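Non-structural protein 2 (PDB 2GU0) probably takes part in replication and packaging of the rotavirus genome as an octamer that binds single-stranded RNA, hydrolyses nucleoside triphosphates and helps build viroplasms with NSP5. Local coordinates at residues T86-V90 and V133-M137; A2-C6 and F57-F61; F213-S217 and F261-W266; V18-I22 and V80-A84; A203-R207 and V295-T299. The contacts are given in a common frame with arbitrary orientation. Residues are numbered along the deposited sequence.

Five contacts illustrate how chemistry follows place in a two-domain chain. Contacts 1, 2 and 4 belong to the N-terminal domain, contacts 3 and 5 to the C-terminal, HIT-like one, on the opposite side of the chain's centre. Helix 74-90 serves both contact 1 and contact 4, which meet where W19 packs on L87, while L4 of contact 2 touches the same L87. Contacts 2 and 3 are buried and combine polar bonds with aromatic packing: a salt bridge in one, a backbone hydrogen bond and an indole-to-carbonyl bond in the other, beside a helix cap. Contacts 1, 4 and 5 are only partly buried and have no hydrogen bond between their segments. Contacts 3 and 5 join where F261 packs on A203 and I206.

Contact 1 of 5, residues T86-V90 and V133-M137; sequences TLNMV and VKAVM
Two helical turns, one near the end of helix 74-90 and one within helix 129-139, cross steeply: the short axes of 86-90 and 133-137 approach to 10.2 Å at a signed angle of -110°. T86 and V133 are closest in register, 5.8 Å between CA atoms. The main bump is the T86 methyl, which enters a hollow formed by V133, V136 and M137; its CG2 lies 4.0 Å from V133 CG1, 3.8 Å from V136 CG1 and 4.2 Å from M137 SD. The m rotamer of T86 sends CG2 there, while OG1 bonds back to L82 O in its own helix. This is apolar helix-to-helix packing in the all-helical part of the N-terminal domain, where helix 108-119 lies against A135 and V136. M137, folded mmm, brings SD to 3.9 Å from V90 CG2 and 4.4 Å from L87 CD2. V90 (t) also places CG2 4.2 Å from V133 CG1. At the more exposed margin, M89 SD rests 3.9 Å from V133 CG2.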
# COMPACT_ATOMS: atom_id res chain seq x y z
N THR A 86 24.11 22.96 19.24
CA THR A 86 25.28 23.72 18.85
C THR A 86 25.59 24.78 19.89
O THR A 86 26.60 24.69 20.58
CB THR A 86 25.08 24.38 17.48
OG1 THR A 86 24.90 23.36 16.50
CG2 THR A 86 26.29 25.21 17.11
N LEU A 87 24.72 25.76 20.03
CA LEU A 87 24.95 26.81 21.01
C LEU A 87 25.42 26.30 22.38
O LEU A 87 26.28 26.91 23.02
CB LEU A 87 23.68 27.64 21.16
CG LEU A 87 23.35 28.49 19.94
CD1 LEU A 87 22.05 29.23 20.17
CD2 LEU A 87 24.48 29.47 19.66
N ASN A 88 24.87 25.17 22.82
CA ASN A 88 25.26 24.65 24.12
C ASN A 88 26.73 24.28 24.13
O ASN A 88 27.42 24.49 25.14
CB ASN A 88 24.41 23.44 24.51
CG ASN A 88 22.98 23.84 24.88
OD1 ASN A 88 22.75 24.90 25.46
ND2 ASN A 88 22.03 22.98 24.56
N MET A 89 27.24 23.75 23.03
CA MET A 89 28.64 23.39 22.98
C MET A 89 29.54 24.60 23.09
O MET A 89 30.50 24.59 23.86
CB MET A 89 28.95 22.63 21.70
CG MET A 89 28.56 21.19 21.78
SD MET A 89 29.60 20.23 20.71
CE MET A 89 31.20 20.37 21.58
N VAL A 90 29.23 25.65 22.34
CA VAL A 90 30.03 26.86 22.40
C VAL A 90 30.24 27.25 23.87
O VAL A 90 31.21 27.94 24.21
CB VAL A 90 29.34 28.01 21.65
CG1 VAL A 90 30.10 29.30 21.84
CG2 VAL A 90 29.26 27.67 20.18
N VAL A 133 30.03 22.34 14.46
CA VAL A 133 29.80 23.55 15.24
C VAL A 133 30.28 24.79 14.48
O VAL A 133 29.61 25.82 14.48
CB VAL A 133 30.52 23.48 16.61
CG1 VAL A 133 30.26 24.73 17.41
CG2 VAL A 133 30.03 22.27 17.37
N LYS A 134 31.44 24.69 13.83
CA LYS A 134 31.96 25.83 13.08
C LYS A 134 31.09 26.18 11.89
O LYS A 134 30.81 27.35 11.65
CB LYS A 134 33.39 25.55 12.60
CG LYS A 134 34.48 26.03 13.55
CD LYS A 134 35.84 25.47 13.18
CE LYS A 134 36.88 25.78 14.26
NZ LYS A 134 38.18 25.12 13.97
N ALA A 135 30.66 25.16 11.13
CA ALA A 135 29.81 25.38 9.96
C ALA A 135 28.51 26.09 10.36
O ALA A 135 28.05 27.02 9.68
CB ALA A 135 29.49 24.05 9.28
N VAL A 136 27.92 25.63 11.46
CA VAL A 136 26.68 26.20 11.96
C VAL A 136 26.87 27.61 12.50
O VAL A 136 26.02 28.47 12.30
CB VAL A 136 26.08 25.34 13.06
CG1 VAL A 136 24.91 26.07 13.70
CG2 VAL A 136 25.64 24.01 12.50
N MET A 137 27.96 27.84 13.21
CA MET A 137 28.19 29.18 13.74
C MET A 137 28.30 30.14 12.57
O MET A 137 27.70 31.21 12.60
CB MET A 137 29.45 29.23 14.60
CG MET A 137 29.30 28.54 15.94
SD MET A 137 27.86 29.11 16.86
CE MET A 137 28.44 30.63 17.52

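Contact 2 of 5, residues A2-C6 and F57-F61; sequences AELAC and FRNRF
The modelled chain opens in extended form at A2 and E3, then turns through a short 3-10 segment, 4-6, closed by C6 N to E3 O at 2.7 Å. It faces a second 3-10 turn, 57-60, with A2 opposite R60 (CA atoms 5.8 Å apart) and C6 opposite F57 (7.4 Å). A2 comes first, its N lying over a face of the R60 guanidinium, 3.7 Å from NH1, and its CB 4.2 Å from R60 CD. E3, with chi1 m and chi2 p, does two jobs. Its carboxylate forms a salt bridge with R60, E3 OE2 to R60 NE at 2.9 Å and R60 NH2 donating to E3 OE1 at 3.0 Å, while its CG makes a CH-pi contact over the F57 ring, 4.0 Å from the centroid. A5 then sets CB at the edge of that ring, 4.0 Å from F57 CE1. C6 (m) ends the walk between two phenylalanines: SG stands 5.3 Å from the F57 centroid and 4.9 Å from that of F61, both obliquely, and CB reaches F61 CZ at 3.7 Å. Two loops of the N-terminal domain are thus joined by a salt bridge and paired cysteine sulfur-aromatic contacts, beside V108 of the predicted ATP site.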
# COMPACT_ATOMS: atom_id res chain seq x y z
N ALA A 2 15.24 35.06 9.68
CA ALA A 2 14.64 35.11 11.04
C ALA A 2 15.73 35.34 12.11
O ALA A 2 16.90 35.07 11.88
CB ALA A 2 13.89 33.82 11.32
N GLU A 3 15.32 35.86 13.27
CA GLU A 3 16.26 36.12 14.36
C GLU A 3 16.50 34.82 15.13
O GLU A 3 15.60 33.99 15.23
CB GLU A 3 15.69 37.19 15.29
CG GLU A 3 15.57 38.60 14.68
CD GLU A 3 14.40 38.75 13.70
OE1 GLU A 3 14.19 39.89 13.20
OE2 GLU A 3 13.70 37.74 13.43
N LEU A 4 17.69 34.65 15.68
CA LEU A 4 18.01 33.42 16.41
C LEU A 4 16.92 33.07 17.41
O LEU A 4 16.70 31.90 17.70
CB LEU A 4 19.36 33.55 17.14
CG LEU A 4 19.89 32.34 17.92
CD1 LEU A 4 19.93 31.11 17.02
CD2 LEU A 4 21.28 32.64 18.44
N ALA A 5 16.24 34.10 17.91
CA ALA A 5 15.16 33.94 18.89
C ALA A 5 13.90 33.28 18.33
O ALA A 5 12.92 33.09 19.05
CB ALA A 5 14.79 35.29 19.49
N CYS A 6 13.89 32.96 17.04
CA CYS A 6 12.74 32.30 16.47
C CYS A 6 12.96 30.81 16.58
O CYS A 6 12.08 30.02 16.26
CB CYS A 6 12.57 32.65 15.00
SG CYS A 6 12.22 34.36 14.66
N PHE A 57 8.35 39.11 16.68
CA PHE A 57 8.86 38.47 15.47
C PHE A 57 7.86 37.61 14.70
O PHE A 57 8.24 36.99 13.71
CB PHE A 57 10.08 37.61 15.82
CG PHE A 57 11.22 38.38 16.42
CD1 PHE A 57 11.99 37.82 17.44
CD2 PHE A 57 11.52 39.67 15.98
CE1 PHE A 57 13.04 38.54 18.01
CE2 PHE A 57 12.58 40.39 16.55
CZ PHE A 57 13.34 39.82 17.56
N ARG A 58 6.60 37.59 15.12
CA ARG A 58 5.58 36.80 14.42
C ARG A 58 5.61 36.99 12.90
O ARG A 58 5.19 36.11 12.15
CB ARG A 58 4.18 37.10 14.95
CG ARG A 58 3.65 38.47 14.62
CD ARG A 58 2.15 38.50 14.80
NE ARG A 58 1.77 38.42 16.20
CZ ARG A 58 0.80 37.63 16.67
NH1 ARG A 58 0.12 36.85 15.84
NH2 ARG A 58 0.50 37.64 17.97
N ASN A 59 6.09 38.15 12.44
CA ASN A 59 6.20 38.42 11.01
C ASN A 59 6.91 37.26 10.33
O ASN A 59 6.47 36.76 9.30
CB ASN A 59 7.01 39.69 10.76
CG ASN A 59 6.16 40.95 10.78
OD1 ASN A 59 6.67 42.06 10.58
ND2 ASN A 59 4.85 40.78 11.00
N ARG A 60 8.03 36.87 10.93
CA ARG A 60 8.89 35.79 10.45
C ARG A 60 8.26 34.41 10.17
O ARG A 60 8.83 33.62 9.42
CB ARG A 60 10.02 35.61 11.46
CG ARG A 60 10.82 36.87 11.75
CD ARG A 60 11.62 37.25 10.54
NE ARG A 60 12.55 38.34 10.80
CZ ARG A 60 13.46 38.76 9.92
NH1 ARG A 60 13.55 38.19 8.73
NH2 ARG A 60 14.28 39.75 10.24
N PHE A 61 7.11 34.11 10.76
CA PHE A 61 6.50 32.79 10.55
C PHE A 61 5.42 32.75 9.48
O PHE A 61 4.78 33.76 9.20
CB PHE A 61 5.93 32.23 11.85
CG PHE A 61 6.93 32.14 12.96
CD1 PHE A 61 7.16 33.23 13.79
CD2 PHE A 61 7.68 30.99 13.14
CE1 PHE A 61 8.14 33.17 14.79
CE2 PHE A 61 8.66 30.93 14.13
CZ PHE A 61 8.89 32.02 14.96

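Contact 3 of 5, residues F213-S217 and F261-W266; sequences FAAIS and FVHPGW
Strand 213-216 runs along an edge of the five-stranded sheet within this chain, and the segment leading into helix 264-275 passes beside it. In register, A214 faces H263 and A215 faces V262, with CA separations of 5.4 and 5.2 Å. One backbone bond fixes the pairing: H263 N donates to A215 O at 3.0 Å and 169°, with V262 CA 3.5 Å from the same oxygen in a CA-H...O contact. H263 has chi1 t and chi2 -63°, which turns ND1 back over the first helical turn to accept from W266 N at 3.1 Å, an N-cap bond. The sheet belongs to the C-terminal, HIT-like domain, and the strand lies in the predicted RNA-binding region, next to predicted ATP-binding residues: R224 pairs with I216 through the backbone and G219 N bonds to S217 OG. W266, with chi1 t and chi2 -93°, presents a face to I216; I216 CB sits 3.7 Å from the centroid of the five-membered ring, 13° off its normal, and I216 CG2 is 3.5 Å from W266 CD2. The indole edge ends in NE1, which donates to S217 O at 3.2 Å. F261 adopts chi1 p, which sets its ring among F202, F164 and W223, its edge toward the small side chain of A215, with A215 CB 3.8 Å from F261 CD1.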
# COMPACT_ATOMS: atom_id res chain seq x y z
N PHE A 213 26.09 32.30 -15.88
CA PHE A 213 26.37 32.86 -14.57
C PHE A 213 27.57 33.77 -14.44
O PHE A 213 28.43 33.83 -15.31
CB PHE A 213 26.54 31.74 -13.56
CG PHE A 213 25.42 30.75 -13.55
CD1 PHE A 213 25.28 29.86 -14.59
CD2 PHE A 213 24.54 30.69 -12.49
CE1 PHE A 213 24.28 28.92 -14.57
CE2 PHE A 213 23.54 29.74 -12.46
CZ PHE A 213 23.41 28.85 -13.51
N ALA A 214 27.62 34.48 -13.32
CA ALA A 214 28.71 35.38 -13.00
C ALA A 214 29.08 35.10 -11.55
O ALA A 214 28.22 35.10 -10.68
CB ALA A 214 28.26 36.83 -13.16
N ALA A 215 30.35 34.84 -11.31
CA ALA A 215 30.82 34.55 -9.98
C ALA A 215 31.08 35.86 -9.26
O ALA A 215 31.94 36.64 -9.68
CB ALA A 215 32.09 33.74 -10.04
N ILE A 216 30.32 36.10 -8.19
CA ILE A 216 30.46 37.33 -7.42
C ILE A 216 30.91 37.06 -5.99
O ILE A 216 31.05 35.91 -5.58
CB ILE A 216 29.12 38.11 -7.36
CG1 ILE A 216 28.07 37.27 -6.64
CG2 ILE A 216 28.64 38.45 -8.76
CD1 ILE A 216 26.71 37.94 -6.55
N SER A 217 31.16 38.13 -5.24
CA SER A 217 31.55 38.01 -3.85
C SER A 217 30.91 39.11 -3.04
O SER A 217 30.91 40.27 -3.44
CB SER A 217 33.06 38.12 -3.68
OG SER A 217 33.38 38.21 -2.30
N PHE A 261 38.72 34.71 -11.54
CA PHE A 261 37.44 34.29 -12.08
C PHE A 261 36.25 35.16 -11.71
O PHE A 261 35.15 34.95 -12.23
CB PHE A 261 37.16 32.84 -11.68
CG PHE A 261 37.01 32.63 -10.20
CD1 PHE A 261 35.77 32.81 -9.58
CD2 PHE A 261 38.11 32.29 -9.41
CE1 PHE A 261 35.64 32.67 -8.22
CE2 PHE A 261 37.99 32.14 -8.03
CZ PHE A 261 36.75 32.33 -7.43
N VAL A 262 36.45 36.13 -10.83
CA VAL A 262 35.34 36.99 -10.43
C VAL A 262 34.90 37.84 -11.61
O VAL A 262 35.72 38.41 -12.31
CB VAL A 262 35.72 37.90 -9.26
CG1 VAL A 262 34.59 38.88 -8.98
CG2 VAL A 262 35.99 37.05 -8.03
N HIS A 263 33.59 37.91 -11.81
CA HIS A 263 33.01 38.68 -12.91
C HIS A 263 33.52 40.13 -12.95
O HIS A 263 33.19 40.94 -12.08
CB HIS A 263 31.49 38.66 -12.79
CG HIS A 263 30.80 39.42 -13.87
ND1 HIS A 263 30.96 40.77 -14.04
CD2 HIS A 263 29.96 39.01 -14.85
CE1 HIS A 263 30.25 41.17 -15.08
NE2 HIS A 263 29.63 40.11 -15.59
N PRO A 264 34.29 40.47 -14.00
CA PRO A 264 34.88 41.81 -14.21
C PRO A 264 33.94 42.98 -13.92
O PRO A 264 34.30 43.91 -13.20
CB PRO A 264 35.33 41.76 -15.66
CG PRO A 264 35.69 40.33 -15.84
CD PRO A 264 34.51 39.63 -15.18
N GLY A 265 32.75 42.92 -14.51
CA GLY A 265 31.78 43.98 -14.30
C GLY A 265 31.59 44.22 -12.82
O GLY A 265 31.65 45.36 -12.34
N TRP A 266 31.37 43.13 -12.09
CA TRP A 266 31.17 43.18 -10.65
C TRP A 266 32.41 43.75 -9.99
O TRP A 266 32.34 44.69 -9.22
CB TRP A 266 30.89 41.76 -10.13
CG TRP A 266 30.60 41.66 -8.65
CD1 TRP A 266 31.49 41.40 -7.65
CD2 TRP A 266 29.32 41.80 -8.02
NE1 TRP A 266 30.85 41.38 -6.44
CE2 TRP A 266 29.52 41.62 -6.63
CE3 TRP A 266 28.03 42.07 -8.49
CZ2 TRP A 266 28.47 41.70 -5.71
CZ3 TRP A 266 26.99 42.14 -7.58
CH2 TRP A 266 27.22 41.96 -6.20

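Contact 4 of 5, residues V18-I22 and V80-A84; sequences VWYPI and VNLLA
Strand 18-21 lies alongside helix 74-90 almost exactly antiparallel: the axes of 18-21 and 80-84 make an angle of 176° and approach to 7.1 Å. W19 is level with A84 and P21 with V80, each pair 5.2 Å apart at CA. The strand is extended, while 80-84 is regular helix with A84 N bonded to V80 O at 3.2 Å. Apolar side-chain packing centres on the P21 ring, which rests against the helix with CG 3.9 Å from A84 CB. Packing of side chain on backbone comes next. The small A84 lets the strand come close: its CB lies 4.2 Å from both W19 O and Y20 C, and V80 CG2 is 3.4 Å from I22 O. No hydrogen bond links the two segments, but W19 N of the strand bonds to N88 OD1, one turn beyond A84 along the same helix. The W19 indole leads away from 80-84 towards L87, M92 and V8, while Y20 points outward. The arrangement is a beta-hairpin strand packed on a helix: 18-21 pairs with 8-11 in a two-stranded antiparallel sheet, and helix 74-90 of the N-terminal domain lies against it.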
# COMPACT_ATOMS: atom_id res chain seq x y z
N VAL A 18 22.57 28.25 28.81
CA VAL A 18 21.92 27.03 28.37
C VAL A 18 20.83 27.39 27.38
O VAL A 18 19.97 28.23 27.67
CB VAL A 18 21.29 26.28 29.55
CG1 VAL A 18 20.74 24.95 29.09
CG2 VAL A 18 22.33 26.10 30.65
N TRP A 19 20.86 26.77 26.21
CA TRP A 19 19.86 27.05 25.19
C TRP A 19 18.82 25.96 25.09
O TRP A 19 19.10 24.80 25.35
CB TRP A 19 20.53 27.22 23.84
CG TRP A 19 21.61 28.25 23.85
CD1 TRP A 19 22.92 28.07 24.20
CD2 TRP A 19 21.47 29.63 23.54
NE1 TRP A 19 23.60 29.26 24.12
CE2 TRP A 19 22.73 30.24 23.71
CE3 TRP A 19 20.39 30.43 23.12
CZ2 TRP A 19 22.94 31.58 23.49
CZ3 TRP A 19 20.59 31.76 22.91
CH2 TRP A 19 21.86 32.33 23.09
N TYR A 20 17.60 26.35 24.73
CA TYR A 20 16.51 25.38 24.58
C TYR A 20 15.79 25.51 23.24
O TYR A 20 15.67 26.61 22.68
CB TYR A 20 15.49 25.54 25.70
CG TYR A 20 16.09 25.47 27.07
CD1 TYR A 20 16.56 26.62 27.71
CD2 TYR A 20 16.23 24.25 27.73
CE1 TYR A 20 17.16 26.55 28.97
CE2 TYR A 20 16.83 24.17 28.98
CZ TYR A 20 17.29 25.32 29.60
OH TYR A 20 17.90 25.25 30.82
N PRO A 21 15.31 24.38 22.70
CA PRO A 21 14.58 24.30 21.43
C PRO A 21 13.20 24.93 21.58
O PRO A 21 12.61 24.88 22.65
CB PRO A 21 14.46 22.79 21.21
CG PRO A 21 15.58 22.22 21.95
CD PRO A 21 15.62 23.03 23.21
N ILE A 22 12.68 25.52 20.52
CA ILE A 22 11.34 26.09 20.56
C ILE A 22 10.46 25.19 19.69
O ILE A 22 10.82 24.90 18.55
CB ILE A 22 11.31 27.53 20.02
CG1 ILE A 22 11.98 28.47 21.01
CG2 ILE A 22 9.89 27.97 19.80
CD1 ILE A 22 11.98 29.92 20.57
N VAL A 80 15.81 23.58 14.95
CA VAL A 80 15.67 24.04 16.31
C VAL A 80 16.60 23.28 17.25
O VAL A 80 17.25 23.87 18.13
CB VAL A 80 14.17 23.94 16.73
CG1 VAL A 80 14.02 23.50 18.16
CG2 VAL A 80 13.50 25.28 16.52
N ASN A 81 16.70 21.96 17.07
CA ASN A 81 17.56 21.17 17.93
C ASN A 81 19.03 21.30 17.59
O ASN A 81 19.89 21.23 18.45
CB ASN A 81 17.13 19.72 17.91
CG ASN A 81 15.96 19.46 18.82
OD1 ASN A 81 14.82 19.37 18.38
ND2 ASN A 81 16.23 19.38 20.12
N LEU A 82 19.33 21.51 16.31
CA LEU A 82 20.70 21.68 15.87
C LEU A 82 21.23 22.96 16.51
O LEU A 82 22.33 23.00 17.05
CB LEU A 82 20.73 21.79 14.35
CG LEU A 82 22.11 22.07 13.75
CD1 LEU A 82 22.99 20.85 13.95
CD2 LEU A 82 21.96 22.40 12.28
N LEU A 83 20.43 24.01 16.46
CA LEU A 83 20.84 25.28 17.03
C LEU A 83 21.06 25.19 18.55
O LEU A 83 22.07 25.67 19.05
CB LEU A 83 19.81 26.36 16.69
CG LEU A 83 19.71 26.64 15.18
CD1 LEU A 83 18.58 27.61 14.90
CD2 LEU A 83 21.03 27.19 14.67
N ALA A 84 20.14 24.57 19.27
CA ALA A 84 20.30 24.43 20.72
C ALA A 84 21.58 23.64 21.01
O ALA A 84 22.50 24.13 21.65
CB ALA A 84 19.08 23.73 21.32

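Contact 5 of 5, residues A203-R207 and V295-T299; sequences AAYIR and VRTAT
This is close packing of two helices towards the periphery of the C-terminal, HIT-like domain, about 27 Å from the centre of the chain to the centre of the contact: helix 196-209, which precedes strand 213-216, lies against the C-terminal helix 293-307. The short axes of 203-207 and 295-299 cross at a signed angle of -62° and approach to 8.4 Å. That closeness depends on small residues at the crossing. A204 and T299 are nearest, with CA atoms 4.7 Å apart; A204 CB touches A298 CB at 3.5 Å, and T299 CG2 lies 3.4 Å from A204 CA. Beside A204, A203 CB meets V295 CG2 at 4.3 Å, V295 being one turn before T299. I206, directed away from helix 293-307, packs on F261, which A203 also touches. At the margin, R207 extends across the second helix. Its CD packs 3.5 Å from V295 CG1 and its NH1 lies 3.6 Å from R296 CG, an oblique contact of guanidinium and aliphatic chain. Both arginines also pack on R296 of a second subunit, placing this edge at a subunit interface. Residues 203-207 fall in the predicted RNA-binding region, though the contact is away from the predicted ATP site. T299 takes chi1 p, which directs its hydroxyl to its own backbone, OG1 donating to R296 O at 2.8 Å.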
# COMPACT_ATOMS: atom_id res chain seq x y z
N ALA A 203 38.73 29.89 -14.02
CA ALA A 203 38.01 31.00 -14.64
C ALA A 203 37.47 30.56 -15.99
O ALA A 203 36.32 30.85 -16.34
CB ALA A 203 38.96 32.18 -14.83
N ALA A 204 38.31 29.85 -16.74
CA ALA A 204 37.93 29.34 -18.04
C ALA A 204 36.95 28.20 -17.84
O ALA A 204 36.00 28.06 -18.60
CB ALA A 204 39.16 28.84 -18.77
N TYR A 205 37.18 27.40 -16.81
CA TYR A 205 36.28 26.29 -16.54
C TYR A 205 34.85 26.75 -16.34
O TYR A 205 33.94 26.17 -16.93
CB TYR A 205 36.70 25.50 -15.29
CG TYR A 205 35.76 24.35 -15.01
CD1 TYR A 205 35.92 23.12 -15.63
CD2 TYR A 205 34.63 24.54 -14.21
CE1 TYR A 205 34.98 22.10 -15.46
CE2 TYR A 205 33.68 23.52 -14.04
CZ TYR A 205 33.86 22.31 -14.67
OH TYR A 205 32.93 21.32 -14.53
N ILE A 206 34.63 27.76 -15.52
CA ILE A 206 33.26 28.20 -15.30
C ILE A 206 32.68 29.02 -16.44
O ILE A 206 31.46 29.17 -16.55
CB ILE A 206 33.08 29.01 -13.98
CG1 ILE A 206 34.02 30.21 -13.96
CG2 ILE A 206 33.33 28.10 -12.77
CD1 ILE A 206 33.85 31.07 -12.73
N ARG A 207 33.53 29.54 -17.32
CA ARG A 207 33.00 30.31 -18.44
C ARG A 207 32.28 29.36 -19.37
O ARG A 207 31.20 29.67 -19.86
CB ARG A 207 34.11 31.02 -19.20
CG ARG A 207 34.42 32.41 -18.70
CD ARG A 207 34.78 33.32 -19.87
NE ARG A 207 33.65 34.14 -20.28
CZ ARG A 207 33.51 34.70 -21.48
NH1 ARG A 207 34.44 34.52 -22.41
NH2 ARG A 207 32.45 35.44 -21.74
N VAL A 295 41.34 34.66 -20.78
CA VAL A 295 40.24 33.82 -20.35
C VAL A 295 39.38 33.35 -21.53
O VAL A 295 39.00 32.18 -21.59
CB VAL A 295 39.38 34.56 -19.31
CG1 VAL A 295 38.11 33.79 -19.02
CG2 VAL A 295 40.19 34.72 -18.03
N ARG A 296 39.07 34.25 -22.46
CA ARG A 296 38.28 33.88 -23.62
C ARG A 296 39.02 32.77 -24.37
O ARG A 296 38.45 31.72 -24.68
CB ARG A 296 38.08 35.06 -24.56
CG ARG A 296 37.16 36.14 -24.06
CD ARG A 296 37.27 37.33 -24.98
NE ARG A 296 36.40 38.43 -24.60
CZ ARG A 296 36.46 39.64 -25.13
NH1 ARG A 296 37.36 39.91 -26.07
NH2 ARG A 296 35.61 40.59 -24.74
N THR A 297 40.29 33.03 -24.67
CA THR A 297 41.14 32.08 -25.38
C THR A 297 41.15 30.75 -24.64
O THR A 297 41.08 29.68 -25.24
CB THR A 297 42.61 32.60 -25.50
OG1 THR A 297 42.67 33.67 -26.45
CG2 THR A 297 43.56 31.48 -25.93
N ALA A 298 41.23 30.84 -23.31
CA ALA A 298 41.25 29.66 -22.48
C ALA A 298 39.92 28.91 -22.56
O ALA A 298 39.90 27.68 -22.53
CB ALA A 298 41.57 30.04 -21.04
N THR A 299 38.81 29.64 -22.66
CA THR A 299 37.51 28.97 -22.74
C THR A 299 37.23 28.38 -24.12
O THR A 299 36.61 27.32 -24.23
CB THR A 299 36.36 29.91 -22.32
OG1 THR A 299 36.18 30.94 -23.30
CG2 THR A 299 36.67 30.56 -21.00